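Local coordinates for DNA topoisomerase 2-associated protein PAT1 (Saccharomyces cerevisiae, PDB 5LMG) that activates mRNA decapping and represses translation, its C-terminal domain binding the decapping enzyme Dcp2 and the exonuclease Xrn1, at residues L159-I164 / S200-N205; L63-N68 / Q73-T78; K241-L246 / Q293-D298; E258-I263 / K270-A275. The protein carries 2 engineered substitutions. One frame throughout, in Å; residues are numbered along the deposited sequence.

All four contacts belong to one largely helical chain, and none touches another. Contact 2 comes first in sequence and lies farthest out, about 32 Å from the chain's centre, where a loop returns along helix 48-70. Contact 1 follows, close to the centre, pairing helices 151-174 and 201-216; its centre is about 30 Å from that of contact 2. Contact 3 then joins helix 234-246 to helix 290-322, and contact 4 is nested within the loop that contact 3 closes, the centres of these two about 25 Å apart. Contacts 2 and 3 lie on opposite sides of the chain's centre, their own centres about 48 Å apart, and contact 3 lies beside the bound Dcp2 peptide.

Contact 1: L159-I164 / S200-N205; sequences LFQMII and SKIGLN. With EDO (1,2-ethanediol), chain J.
Gln161 and Asn205 join their side-chain amides across two helices: Asn205 ND2 donates to Gln161 OE1 at 2.8 Å, with an N-H...O angle of 151°. The acceptor sits almost in the plane of the Asn205 amide, whereas the donor is tilted out of the carbonyl plane of Gln161, the two amides standing nearly perpendicular. Gln161 OE1 also lies 3.4 Å from Ile202 CD1, a methyl that meets Gln161 CB at 3.7 Å. The glutamine thus slides past the isoleucine, and a bend at chi2 (77°) turns its end toward Asn205. Next to the amide pair, Phe160 CE1 and Ile202 CG2 touch at 3.8 Å. The axes of the short helical segments come within 10.8 Å, at 26°, a nearly parallel pairing of helices 151-174 and 201-216, with helices 178-191 and 194-197 between them in sequence, consistent with the helical superhelices of the TPR clan. An alanine in place of Asn205 would probably leave Gln161 OE1 without its donor and its amide freer to turn. Behind the first shell, Ile164 CG1 lies over the centre of one Phe160 ring face, while Phe160 and Ile202 both pack on helix 136-141. Ser200 caps helix 201-216, its OG accepting from Gly203 N at 3.0 Å and bonding to Ser141 OG.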
loop_
_atom_site.group_PDB
_atom_site.type_symbol
_atom_site.label_atom_id
_atom_site.label_comp_id
_atom_site.label_asym_id
_atom_site.label_seq_id
_atom_site.Cartn_x
_atom_site.Cartn_y
_atom_site.Cartn_z
ATOM N N LEU A 159 9.349 7.703 -2.414
ATOM C CA LEU A 159 8.936 8.744 -3.365
ATOM C C LEU A 159 7.646 8.340 -4.095
ATOM O O LEU A 159 6.699 9.124 -4.117
ATOM C CB LEU A 159 10.046 9.095 -4.385
ATOM C CG LEU A 159 9.696 10.225 -5.382
ATOM C CD1 LEU A 159 9.737 11.596 -4.714
ATOM C CD2 LEU A 159 10.606 10.189 -6.605
ATOM N N PHE A 160 7.627 7.131 -4.704
ATOM C CA PHE A 160 6.473 6.586 -5.409
ATOM C C PHE A 160 5.262 6.546 -4.477
ATOM O O PHE A 160 4.182 6.977 -4.872
ATOM C CB PHE A 160 6.778 5.181 -5.947
ATOM C CG PHE A 160 5.777 4.690 -6.965
ATOM C CD1 PHE A 160 4.553 4.164 -6.564
ATOM C CD2 PHE A 160 6.058 4.747 -8.324
ATOM C CE1 PHE A 160 3.629 3.697 -7.507
ATOM C CE2 PHE A 160 5.131 4.288 -9.266
ATOM C CZ PHE A 160 3.925 3.766 -8.848
ATOM N N GLN A 161 5.467 6.101 -3.224
ATOM C CA GLN A 161 4.444 6.030 -2.182
ATOM C C GLN A 161 3.816 7.404 -1.896
ATOM O O GLN A 161 2.592 7.532 -1.927
ATOM C CB GLN A 161 5.038 5.399 -0.903
ATOM C CG GLN A 161 4.144 5.428 0.355
ATOM C CD GLN A 161 3.029 4.399 0.353
ATOM O OE1 GLN A 161 3.191 3.258 -0.097
ATOM N NE2 GLN A 161 1.876 4.778 0.900
ATOM N N MET A 162 4.659 8.421 -1.646
ATOM C CA MET A 162 4.270 9.787 -1.310
ATOM C C MET A 162 3.514 10.508 -2.448
ATOM O O MET A 162 2.494 11.148 -2.189
ATOM C CB MET A 162 5.516 10.584 -0.876
ATOM C CG MET A 162 5.221 11.979 -0.394
ATOM S SD MET A 162 6.708 12.997 -0.268
ATOM C CE MET A 162 6.977 13.419 -1.972
ATOM N N ILE A 163 4.017 10.415 -3.688
ATOM C CA ILE A 163 3.441 11.118 -4.832
ATOM C C ILE A 163 2.292 10.348 -5.497
ATOM O O ILE A 163 1.174 10.866 -5.526
ATOM C CB ILE A 163 4.552 11.533 -5.838
ATOM C CG1 ILE A 163 5.435 12.649 -5.225
ATOM C CG2 ILE A 163 3.960 11.946 -7.207
ATOM C CD1 ILE A 163 6.689 13.072 -6.032
ATOM N N ILE A 164 2.572 9.146 -6.052
ATOM C CA ILE A 164 1.614 8.344 -6.811
ATOM C C ILE A 164 0.368 7.926 -6.004
ATOM O O ILE A 164 -0.756 8.123 -6.490
ATOM C CB ILE A 164 2.296 7.124 -7.497
ATOM C CG1 ILE A 164 3.593 7.529 -8.281
ATOM C CG2 ILE A 164 1.323 6.321 -8.368
ATOM C CD1 ILE A 164 3.483 8.619 -9.434
ATOM N N SER A 200 4.747 -6.836 -1.795
ATOM C CA SER A 200 5.232 -5.479 -2.027
ATOM C C SER A 200 4.443 -4.469 -1.196
ATOM O O SER A 200 3.210 -4.512 -1.180
ATOM C CB SER A 200 5.152 -5.148 -3.519
ATOM O OG SER A 200 4.991 -3.767 -3.796
ATOM N N LYS A 201 5.160 -3.534 -0.541
ATOM C CA LYS A 201 4.554 -2.463 0.249
ATOM C C LYS A 201 3.606 -1.595 -0.621
ATOM O O LYS A 201 2.490 -1.320 -0.194
ATOM C CB LYS A 201 5.620 -1.613 0.954
ATOM C CG LYS A 201 5.052 -0.604 1.947
ATOM C CD LYS A 201 6.150 0.237 2.570
ATOM C CE LYS A 201 5.714 0.855 3.870
ATOM N NZ LYS A 201 6.828 1.578 4.535
ATOM N N ILE A 202 4.039 -1.227 -1.844
ATOM C CA ILE A 202 3.261 -0.440 -2.823
ATOM C C ILE A 202 2.037 -1.233 -3.290
ATOM O O ILE A 202 0.934 -0.688 -3.315
ATOM C CB ILE A 202 4.132 0.061 -4.024
ATOM C CG1 ILE A 202 5.402 0.848 -3.562
ATOM C CG2 ILE A 202 3.300 0.872 -5.060
ATOM C CD1 ILE A 202 5.166 2.129 -2.670
ATOM N N GLY A 203 2.257 -2.498 -3.660
ATOM C CA GLY A 203 1.207 -3.414 -4.096
ATOM C C GLY A 203 0.114 -3.547 -3.060
ATOM O O GLY A 203 -1.060 -3.326 -3.374
ATOM N N LEU A 204 0.516 -3.819 -1.796
ATOM C CA LEU A 204 -0.409 -3.959 -0.675
ATOM C C LEU A 204 -1.212 -2.686 -0.420
ATOM O O LEU A 204 -2.433 -2.769 -0.261
ATOM C CB LEU A 204 0.300 -4.432 0.603
ATOM C CG LEU A 204 -0.609 -5.083 1.654
ATOM C CD1 LEU A 204 -1.088 -6.481 1.199
ATOM C CD2 LEU A 204 0.101 -5.192 2.991
ATOM N N ASN A 205 -0.531 -1.521 -0.388
ATOM C CA ASN A 205 -1.182 -0.224 -0.179
ATOM C C ASN A 205 -2.154 0.124 -1.313
ATOM O O ASN A 205 -3.222 0.657 -1.036
ATOM C CB ASN A 205 -0.172 0.871 0.052
ATOM C CG ASN A 205 0.567 0.778 1.372
ATOM O OD1 ASN A 205 0.205 0.019 2.282
ATOM N ND2 ASN A 205 1.640 1.539 1.496
HETATM C C1 EDO J . -3.509 2.420 2.293
HETATM O O1 EDO J . -2.986 2.441 0.986
HETATM C C2 EDO J . -2.389 1.977 3.256
HETATM O O2 EDO J . -2.963 1.508 4.459
#

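Contact 2: L63-N68 / Q73-T78; sequences LDLEAN and QQTDST
Asn68 and Gln73 are tied by the backbone, Gln73 N donating to Asn68 O at 2.9 Å (N-H...O angle 162°), and from there the loop runs back beside the helix until Thr75 faces Leu65, their CA atoms 6.1 Å apart. Thr75 packs against two helical residues: its CG2 lies 3.6 Å from Leu65 O and 3.7 Å from Asn68 CB. With chi1 at 47°, OG1 sits between the backbone N and the carbonyl carbon, which leaves the methyl to face the helix. Leu65 answers with both branches, CD2 resting 3.4 Å from Asp76 O and CD1 reaching Ser77 CB more distantly. Its side chain is buried here and packs on Phe115 as well. On the polar flank one water accepts from Asp76 N at 3.0 Å and, weakly, from Asn68 ND2, bridging helix and loop. Ser77 OG is bonded to Phe115 O and makes no cap. Instead Asp76 OD1 takes two donors, Thr78 N at 3.2 Å and Thr78 OG1 at 2.7 Å, the hydroxyl coming to its syn lone pair. This surface return beside helix 48-70 closes with an Asx turn at the start of helix 78-82.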
loop_
_atom_site.group_PDB
_atom_site.type_symbol
_atom_site.label_atom_id
_atom_site.label_comp_id
_atom_site.label_asym_id
_atom_site.label_seq_id
_atom_site.Cartn_x
_atom_site.Cartn_y
_atom_site.Cartn_z
ATOM N N LEU A 63 5.804 22.422 -18.902
ATOM C CA LEU A 63 6.332 23.778 -18.761
ATOM C C LEU A 63 5.580 24.771 -19.650
ATOM O O LEU A 63 5.265 25.863 -19.185
ATOM C CB LEU A 63 7.857 23.837 -18.984
ATOM C CG LEU A 63 8.753 23.156 -17.912
ATOM C CD1 LEU A 63 10.212 23.317 -18.253
ATOM C CD2 LEU A 63 8.477 23.674 -16.496
ATOM N N ASP A 64 5.218 24.359 -20.887
ATOM C CA ASP A 64 4.426 25.172 -21.825
ATOM C C ASP A 64 3.010 25.382 -21.296
ATOM O O ASP A 64 2.531 26.514 -21.298
ATOM C CB ASP A 64 4.369 24.522 -23.227
ATOM C CG ASP A 64 5.600 24.722 -24.099
ATOM O OD1 ASP A 64 6.447 25.581 -23.752
ATOM O OD2 ASP A 64 5.709 24.028 -25.138
ATOM N N LEU A 65 2.351 24.301 -20.820
ATOM C CA LEU A 65 0.989 24.378 -20.277
ATOM C C LEU A 65 0.947 25.277 -19.047
ATOM O O LEU A 65 0.053 26.118 -18.938
ATOM C CB LEU A 65 0.428 22.984 -19.925
ATOM C CG LEU A 65 0.021 22.072 -21.082
ATOM C CD1 LEU A 65 -0.183 20.634 -20.594
ATOM C CD2 LEU A 65 -1.213 22.596 -21.813
ATOM N N GLU A 66 1.942 25.126 -18.152
ATOM C CA GLU A 66 2.059 25.892 -16.911
ATOM C C GLU A 66 2.301 27.363 -17.193
ATOM O O GLU A 66 1.679 28.197 -16.536
ATOM C CB GLU A 66 3.144 25.311 -16.004
ATOM C CG GLU A 66 2.729 24.015 -15.329
ATOM C CD GLU A 66 3.770 23.370 -14.432
ATOM O OE1 GLU A 66 4.979 23.651 -14.609
ATOM O OE2 GLU A 66 3.381 22.508 -13.610
ATOM N N ALA A 67 3.159 27.684 -18.197
ATOM C CA ALA A 67 3.462 29.067 -18.605
ATOM C C ALA A 67 2.226 29.752 -19.205
ATOM O O ALA A 67 1.922 30.882 -18.819
ATOM C CB ALA A 67 4.622 29.105 -19.595
ATOM N N ASN A 68 1.505 29.060 -20.117
ATOM C CA ASN A 68 0.279 29.572 -20.751
ATOM C C ASN A 68 -0.787 29.888 -19.700
ATOM O O ASN A 68 -1.337 30.992 -19.703
ATOM C CB ASN A 68 -0.280 28.574 -21.777
ATOM C CG ASN A 68 0.534 28.417 -23.035
ATOM O OD1 ASN A 68 1.313 29.292 -23.440
ATOM N ND2 ASN A 68 0.345 27.297 -23.695
ATOM N N GLN A 73 -3.582 32.581 -20.506
ATOM C CA GLN A 73 -3.815 32.282 -21.917
ATOM C C GLN A 73 -4.436 30.900 -22.069
ATOM O O GLN A 73 -4.366 30.084 -21.146
ATOM C CB GLN A 73 -2.494 32.349 -22.697
ATOM C CG GLN A 73 -1.809 33.719 -22.654
ATOM C CD GLN A 73 -0.442 33.672 -23.278
ATOM O OE1 GLN A 73 0.492 33.046 -22.759
ATOM N NE2 GLN A 73 -0.290 34.345 -24.404
ATOM N N GLN A 74 -5.026 30.636 -23.247
ATOM C CA GLN A 74 -5.665 29.366 -23.593
ATOM C C GLN A 74 -4.675 28.201 -23.518
ATOM O O GLN A 74 -3.498 28.372 -23.850
ATOM C CB GLN A 74 -6.307 29.461 -24.993
ATOM C CG GLN A 74 -7.823 29.210 -25.017
ATOM C CD GLN A 74 -8.624 30.147 -24.133
ATOM O OE1 GLN A 74 -8.589 31.373 -24.283
ATOM N NE2 GLN A 74 -9.364 29.583 -23.187
ATOM N N THR A 75 -5.143 27.042 -23.037
ATOM C CA THR A 75 -4.316 25.834 -22.916
ATOM C C THR A 75 -4.885 24.674 -23.712
ATOM O O THR A 75 -6.106 24.476 -23.738
ATOM C CB THR A 75 -4.088 25.425 -21.446
ATOM O OG1 THR A 75 -5.334 25.465 -20.754
ATOM C CG2 THR A 75 -3.050 26.302 -20.737
ATOM N N ASP A 76 -3.991 23.895 -24.342
ATOM C CA ASP A 76 -4.329 22.702 -25.114
ATOM C C ASP A 76 -3.376 21.595 -24.666
ATOM O O ASP A 76 -2.180 21.649 -24.958
ATOM C CB ASP A 76 -4.230 22.972 -26.635
ATOM C CG ASP A 76 -4.885 21.913 -27.516
ATOM O OD1 ASP A 76 -4.848 20.720 -27.143
ATOM O OD2 ASP A 76 -5.425 22.281 -28.588
ATOM N N SER A 77 -3.913 20.612 -23.930
ATOM C CA SER A 77 -3.160 19.492 -23.355
ATOM C C SER A 77 -3.013 18.257 -24.276
ATOM O O SER A 77 -2.521 17.228 -23.814
ATOM C CB SER A 77 -3.771 19.088 -22.015
ATOM O OG SER A 77 -5.094 18.614 -22.197
ATOM N N THR A 78 -3.415 18.361 -25.567
ATOM C CA THR A 78 -3.331 17.261 -26.550
ATOM C C THR A 78 -1.893 16.743 -26.734
ATOM O O THR A 78 -1.675 15.531 -26.674
ATOM C CB THR A 78 -3.964 17.686 -27.898
ATOM O OG1 THR A 78 -5.307 18.100 -27.666
ATOM C CG2 THR A 78 -3.947 16.578 -28.942
HETATM O O HOH W 1 -1.256 24.988 -24.648
#

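Contact 3: K241-L246 / Q293-D298; sequences KLFTSL and QRIIID
Just along the helix from Phe243, which reaches across to Ile295 and Ile296, Ser245 OG donates to Leu242 O at 2.7 Å, tilted out of the carbonyl plane. This serine-to-backbone bond turns the hydroxyl back onto its own helix. The contact itself is an apolar helix-helix pairing within the mainly helical C-terminal domain, joining helix 234-246 to the long helix 290-322. The backbones are well separated, Phe243 CA lying 9.7 Å from Ile296 CA, and the one aromatic ring spans the gap. With CG anti to the backbone N (chi1 -165°), Phe243 is directed at the second helix and slots its far end between two neighbouring isoleucines. Ile295 CG2 approaches obliquely, 3.8 Å from Phe243 CZ, while Ile295 CB lies at the ring's edge, in plane, and Ile295 CD1 comes to 3.9 Å from Phe243 CE1. Ile296 comes in at the ring's edge, close to its plane. Phe243 also meets His292 in an edge-to-face ring contact, and Ile296 continues onto Leu281 and Leu284 of helix 275-286, which ties a third helix into the same core. Helix 290-322 also carries the Dcp2 peptide, Arg294 NE forming a salt bridge outside this contact with an acidic side chain of that peptide. At the ring's edge, Phe243 CE2 meets two atoms of Ile296, CG1 at 3.7 Å and CD1 at 3.8 Å.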
loop_
_atom_site.group_PDB
_atom_site.type_symbol
_atom_site.label_atom_id
_atom_site.label_comp_id
_atom_site.label_asym_id
_atom_site.label_seq_id
_atom_site.Cartn_x
_atom_site.Cartn_y
_atom_site.Cartn_z
ATOM N N LYS A 241 -13.725 -12.902 -5.463
ATOM C CA LYS A 241 -12.714 -13.243 -6.482
ATOM C C LYS A 241 -11.308 -12.864 -5.969
ATOM O O LYS A 241 -10.366 -13.657 -6.096
ATOM C CB LYS A 241 -13.009 -12.556 -7.825
ATOM C CG LYS A 241 -14.201 -13.158 -8.571
ATOM C CD LYS A 241 -14.539 -12.360 -9.829
ATOM C CE LYS A 241 -16.037 -12.273 -10.082
ATOM N NZ LYS A 241 -16.628 -13.590 -10.448
ATOM N N LEU A 242 -11.184 -11.674 -5.350
ATOM C CA LEU A 242 -9.948 -11.197 -4.727
ATOM C C LEU A 242 -9.554 -12.124 -3.571
ATOM O O LEU A 242 -8.381 -12.481 -3.445
ATOM C CB LEU A 242 -10.129 -9.764 -4.193
ATOM C CG LEU A 242 -8.904 -9.148 -3.517
ATOM C CD1 LEU A 242 -7.841 -8.779 -4.548
ATOM C CD2 LEU A 242 -9.295 -7.937 -2.702
ATOM N N PHE A 243 -10.542 -12.502 -2.725
ATOM C CA PHE A 243 -10.321 -13.379 -1.575
ATOM C C PHE A 243 -9.748 -14.740 -2.015
ATOM O O PHE A 243 -8.813 -15.230 -1.382
ATOM C CB PHE A 243 -11.607 -13.550 -0.743
ATOM C CG PHE A 243 -11.359 -14.134 0.627
ATOM C CD1 PHE A 243 -11.342 -15.515 0.823
ATOM C CD2 PHE A 243 -11.142 -13.306 1.723
ATOM C CE1 PHE A 243 -11.089 -16.057 2.091
ATOM C CE2 PHE A 243 -10.896 -13.849 2.993
ATOM C CZ PHE A 243 -10.878 -15.220 3.166
ATOM N N THR A 244 -10.274 -15.297 -3.124
ATOM C CA THR A 244 -9.839 -16.562 -3.736
ATOM C C THR A 244 -8.345 -16.520 -4.107
ATOM O O THR A 244 -7.634 -17.485 -3.825
ATOM C CB THR A 244 -10.737 -16.913 -4.943
ATOM O OG1 THR A 244 -12.091 -16.949 -4.516
ATOM C CG2 THR A 244 -10.394 -18.255 -5.584
ATOM N N SER A 245 -7.871 -15.407 -4.716
ATOM C CA SER A 245 -6.468 -15.262 -5.109
ATOM C C SER A 245 -5.488 -15.160 -3.918
ATOM O O SER A 245 -4.304 -15.425 -4.105
ATOM C CB SER A 245 -6.281 -14.087 -6.067
ATOM O OG SER A 245 -6.595 -12.849 -5.451
ATOM N N LEU A 246 -5.990 -14.811 -2.708
ATOM C CA LEU A 246 -5.206 -14.648 -1.477
ATOM C C LEU A 246 -5.277 -15.805 -0.501
ATOM O O LEU A 246 -4.358 -15.964 0.312
ATOM C CB LEU A 246 -5.626 -13.363 -0.740
ATOM C CG LEU A 246 -5.312 -12.045 -1.439
ATOM C CD1 LEU A 246 -5.974 -10.879 -0.717
ATOM C CD2 LEU A 246 -3.819 -11.845 -1.569
ATOM N N GLN A 293 -13.748 -13.789 7.486
ATOM C CA GLN A 293 -13.098 -13.337 8.710
ATOM C C GLN A 293 -12.428 -14.479 9.486
ATOM O O GLN A 293 -11.324 -14.294 10.006
ATOM C CB GLN A 293 -14.070 -12.535 9.582
ATOM C CG GLN A 293 -14.457 -11.174 8.981
ATOM C CD GLN A 293 -15.518 -10.450 9.784
ATOM O OE1 GLN A 293 -16.109 -10.992 10.719
ATOM N NE2 GLN A 293 -15.791 -9.195 9.435
ATOM N N ARG A 294 -13.095 -15.654 9.529
ATOM C CA ARG A 294 -12.631 -16.884 10.171
ATOM C C ARG A 294 -11.309 -17.321 9.551
ATOM O O ARG A 294 -10.374 -17.636 10.286
ATOM C CB ARG A 294 -13.665 -18.003 10.022
ATOM C CG ARG A 294 -14.884 -17.868 10.943
ATOM C CD ARG A 294 -15.895 -18.958 10.640
ATOM N NE ARG A 294 -15.606 -20.198 11.361
ATOM C CZ ARG A 294 -14.980 -21.253 10.848
ATOM N NH1 ARG A 294 -14.560 -21.238 9.590
ATOM N NH2 ARG A 294 -14.789 -22.340 11.584
ATOM N N ILE A 295 -11.241 -17.320 8.198
ATOM C CA ILE A 295 -10.053 -17.680 7.427
ATOM C C ILE A 295 -8.931 -16.659 7.691
ATOM O O ILE A 295 -7.808 -17.082 7.953
ATOM C CB ILE A 295 -10.368 -17.840 5.909
ATOM C CG1 ILE A 295 -11.283 -19.061 5.637
ATOM C CG2 ILE A 295 -9.058 -17.910 5.067
ATOM C CD1 ILE A 295 -12.089 -18.981 4.391
ATOM N N ILE A 296 -9.233 -15.327 7.610
ATOM C CA ILE A 296 -8.238 -14.253 7.841
ATOM C C ILE A 296 -7.557 -14.408 9.221
ATOM O O ILE A 296 -6.322 -14.464 9.263
ATOM C CB ILE A 296 -8.777 -12.809 7.603
ATOM C CG1 ILE A 296 -9.293 -12.629 6.144
ATOM C CG2 ILE A 296 -7.682 -11.741 7.953
ATOM C CD1 ILE A 296 -10.374 -11.487 5.952
ATOM N N ILE A 297 -8.365 -14.494 10.324
ATOM C CA ILE A 297 -7.930 -14.679 11.720
ATOM C C ILE A 297 -7.056 -15.927 11.832
ATOM O O ILE A 297 -5.999 -15.875 12.461
ATOM C CB ILE A 297 -9.149 -14.744 12.716
ATOM C CG1 ILE A 297 -9.633 -13.344 13.131
ATOM C CG2 ILE A 297 -8.831 -15.580 13.985
ATOM C CD1 ILE A 297 -8.815 -12.660 14.313
ATOM N N ASP A 298 -7.506 -17.053 11.223
ATOM C CA ASP A 298 -6.757 -18.302 11.271
ATOM C C ASP A 298 -5.367 -18.143 10.618
ATOM O O ASP A 298 -4.368 -18.581 11.185
ATOM C CB ASP A 298 -7.558 -19.443 10.597
ATOM C CG ASP A 298 -6.824 -20.750 10.655
ATOM O OD1 ASP A 298 -6.544 -21.219 11.776
ATOM O OD2 ASP A 298 -6.412 -21.241 9.588
#

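Contact 4: E258-I263 / K270-A275; sequences EYNDHI and KFMDEA. With EDO (1,2-ethanediol), chain H; EDO (1,2-ethanediol), chain K.
Met272 packs tightly against Asn260 and Ile263, while the Asn260-Glu274 side of the contact is loose. Met272 swings its chain away from its own backbone N (chi1 -171°) and bends at chi2 (75°), bringing the methyl CE to 3.8 Å from Ile263 CG1. The thioether crosses Asn260 at about a right angle, with Met272 CE and Met272 CG each 3.5 Å from Asn260 OD1. That carbonyl oxygen is buried against methionine carbons and has no polar partner in the model. On the loose side Asn260 and Glu274 do not bond directly, and an ethanediol, probably from the crystallisation liquor, lies between them: its O2 accepts weakly from Asn260 ND2 at 3.3 Å and sits 2.7 Å from Glu274 OE2. A second ethanediol hydrogen-bonds through O1 to Tyr259 OH at 2.7 Å, near the ring's plane. Replacing Asn260 with alanine would probably open a gap along Met272 and leave its side chain freer to move. Beyond Met272, Asp273 OD1 accepts from Ala275 N at 3.2 Å, an Asx turn starting helix 275-286, and forms a salt bridge with Lys344. The arrangement is that of a loop linking helices 257-267 and 275-286, with its methionine pressed on the first.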
loop_
_atom_site.group_PDB
_atom_site.type_symbol
_atom_site.label_atom_id
_atom_site.label_comp_id
_atom_site.label_asym_id
_atom_site.label_seq_id
_atom_site.Cartn_x
_atom_site.Cartn_y
_atom_site.Cartn_z
ATOM N N GLU A 258 14.786 -11.421 8.168
ATOM C CA GLU A 258 16.061 -11.030 7.552
ATOM C C GLU A 258 15.856 -9.778 6.689
ATOM O O GLU A 258 16.721 -8.896 6.659
ATOM C CB GLU A 258 16.743 -12.178 6.762
ATOM C CG GLU A 258 15.900 -13.416 6.469
ATOM C CD GLU A 258 15.521 -14.280 7.661
ATOM O OE1 GLU A 258 16.426 -14.857 8.308
ATOM O OE2 GLU A 258 14.308 -14.354 7.962
ATOM N N TYR A 259 14.665 -9.674 6.041
ATOM C CA TYR A 259 14.286 -8.514 5.250
ATOM C C TYR A 259 14.064 -7.318 6.172
ATOM O O TYR A 259 14.647 -6.260 5.917
ATOM C CB TYR A 259 13.038 -8.812 4.431
ATOM C CG TYR A 259 12.564 -7.674 3.560
ATOM C CD1 TYR A 259 13.138 -7.439 2.313
ATOM C CD2 TYR A 259 11.480 -6.887 3.939
ATOM C CE1 TYR A 259 12.658 -6.439 1.473
ATOM C CE2 TYR A 259 10.969 -5.905 3.093
ATOM C CZ TYR A 259 11.548 -5.699 1.851
ATOM O OH TYR A 259 11.050 -4.738 1.015
ATOM N N ASN A 260 13.264 -7.490 7.251
ATOM C CA ASN A 260 12.993 -6.426 8.228
ATOM C C ASN A 260 14.286 -5.835 8.794
ATOM O O ASN A 260 14.455 -4.611 8.781
ATOM C CB ASN A 260 12.094 -6.927 9.360
ATOM C CG ASN A 260 10.681 -7.261 8.954
ATOM O OD1 ASN A 260 10.186 -6.862 7.894
ATOM N ND2 ASN A 260 9.990 -7.991 9.815
ATOM N N ASP A 261 15.215 -6.712 9.235
ATOM C CA ASP A 261 16.527 -6.336 9.772
ATOM C C ASP A 261 17.294 -5.417 8.846
ATOM O O ASP A 261 17.837 -4.404 9.298
ATOM C CB ASP A 261 17.370 -7.591 10.018
ATOM C CG ASP A 261 17.081 -8.316 11.318
ATOM O OD1 ASP A 261 16.006 -8.062 11.927
ATOM O OD2 ASP A 261 17.927 -9.135 11.736
ATOM N N HIS A 262 17.369 -5.811 7.561
ATOM C CA HIS A 262 18.050 -5.100 6.490
ATOM C C HIS A 262 17.507 -3.674 6.339
ATOM O O HIS A 262 18.309 -2.730 6.323
ATOM C CB HIS A 262 17.969 -5.912 5.182
ATOM C CG HIS A 262 18.641 -5.247 4.023
ATOM N ND1 HIS A 262 20.008 -5.323 3.846
ATOM C CD2 HIS A 262 18.111 -4.496 3.034
ATOM C CE1 HIS A 262 20.266 -4.623 2.754
ATOM N NE2 HIS A 262 19.155 -4.113 2.227
ATOM N N ILE A 263 16.159 -3.518 6.291
ATOM C CA ILE A 263 15.459 -2.225 6.183
ATOM C C ILE A 263 15.692 -1.376 7.438
ATOM O O ILE A 263 15.980 -0.186 7.316
ATOM C CB ILE A 263 13.923 -2.360 5.899
ATOM C CG1 ILE A 263 13.575 -3.383 4.774
ATOM C CG2 ILE A 263 13.274 -0.996 5.623
ATOM C CD1 ILE A 263 14.127 -3.170 3.424
ATOM N N LYS A 270 14.015 1.281 14.948
ATOM C CA LYS A 270 14.195 0.423 16.128
ATOM C C LYS A 270 13.213 -0.756 16.073
ATOM O O LYS A 270 13.517 -1.849 16.560
ATOM C CB LYS A 270 14.067 1.234 17.436
ATOM C CG LYS A 270 14.872 2.549 17.471
ATOM C CD LYS A 270 16.385 2.346 17.317
ATOM C CE LYS A 270 17.113 3.641 17.054
ATOM N NZ LYS A 270 18.538 3.404 16.715
ATOM N N PHE A 271 12.052 -0.524 15.434
ATOM C CA PHE A 271 10.988 -1.497 15.171
ATOM C C PHE A 271 10.536 -1.329 13.729
ATOM O O PHE A 271 10.473 -0.202 13.243
ATOM C CB PHE A 271 9.794 -1.295 16.122
ATOM C CG PHE A 271 10.065 -1.744 17.532
ATOM C CD1 PHE A 271 9.971 -3.088 17.881
ATOM C CD2 PHE A 271 10.456 -0.834 18.504
ATOM C CE1 PHE A 271 10.258 -3.511 19.182
ATOM C CE2 PHE A 271 10.735 -1.256 19.807
ATOM C CZ PHE A 271 10.638 -2.591 20.135
ATOM N N MET A 272 10.236 -2.436 13.035
ATOM C CA MET A 272 9.762 -2.381 11.653
ATOM C C MET A 272 8.316 -1.875 11.661
ATOM O O MET A 272 7.499 -2.392 12.423
ATOM C CB MET A 272 9.865 -3.766 10.987
ATOM C CG MET A 272 9.593 -3.755 9.502
ATOM S SD MET A 272 10.967 -3.067 8.546
ATOM C CE MET A 272 10.473 -3.550 6.918
ATOM N N ASP A 273 8.019 -0.825 10.876
ATOM C CA ASP A 273 6.659 -0.279 10.802
ATOM C C ASP A 273 5.790 -1.221 9.954
ATOM O O ASP A 273 5.992 -1.331 8.740
ATOM C CB ASP A 273 6.648 1.154 10.239
ATOM C CG ASP A 273 5.351 1.930 10.437
ATOM O OD1 ASP A 273 4.304 1.295 10.699
ATOM O OD2 ASP A 273 5.378 3.172 10.302
ATOM N N GLU A 274 4.849 -1.920 10.611
ATOM C CA GLU A 274 3.952 -2.854 9.930
ATOM C C GLU A 274 2.482 -2.405 9.978
ATOM O O GLU A 274 1.579 -3.215 9.696
ATOM C CB GLU A 274 4.152 -4.294 10.446
ATOM C CG GLU A 274 5.499 -4.866 10.022
ATOM C CD GLU A 274 5.707 -6.367 10.086
ATOM O OE1 GLU A 274 5.096 -7.025 10.956
ATOM O OE2 GLU A 274 6.535 -6.877 9.297
ATOM N N ALA A 275 2.250 -1.094 10.270
ATOM C CA ALA A 275 0.918 -0.467 10.327
ATOM C C ALA A 275 0.129 -0.661 9.034
ATOM O O ALA A 275 -1.060 -0.976 9.101
ATOM C CB ALA A 275 1.025 1.012 10.664
HETATM C C1 EDO H . 6.963 -10.420 11.634
HETATM O O1 EDO H . 5.747 -9.768 11.973
HETATM C C2 EDO H . 6.966 -10.737 10.120
HETATM O O2 EDO H . 7.073 -9.547 9.330
HETATM C C1 EDO K . 9.697 -2.162 2.500
HETATM O O1 EDO K . 10.103 -2.184 1.143
HETATM C C2 EDO K . 9.889 -0.746 3.078
HETATM O O2 EDO K . 9.505 -0.768 4.444
#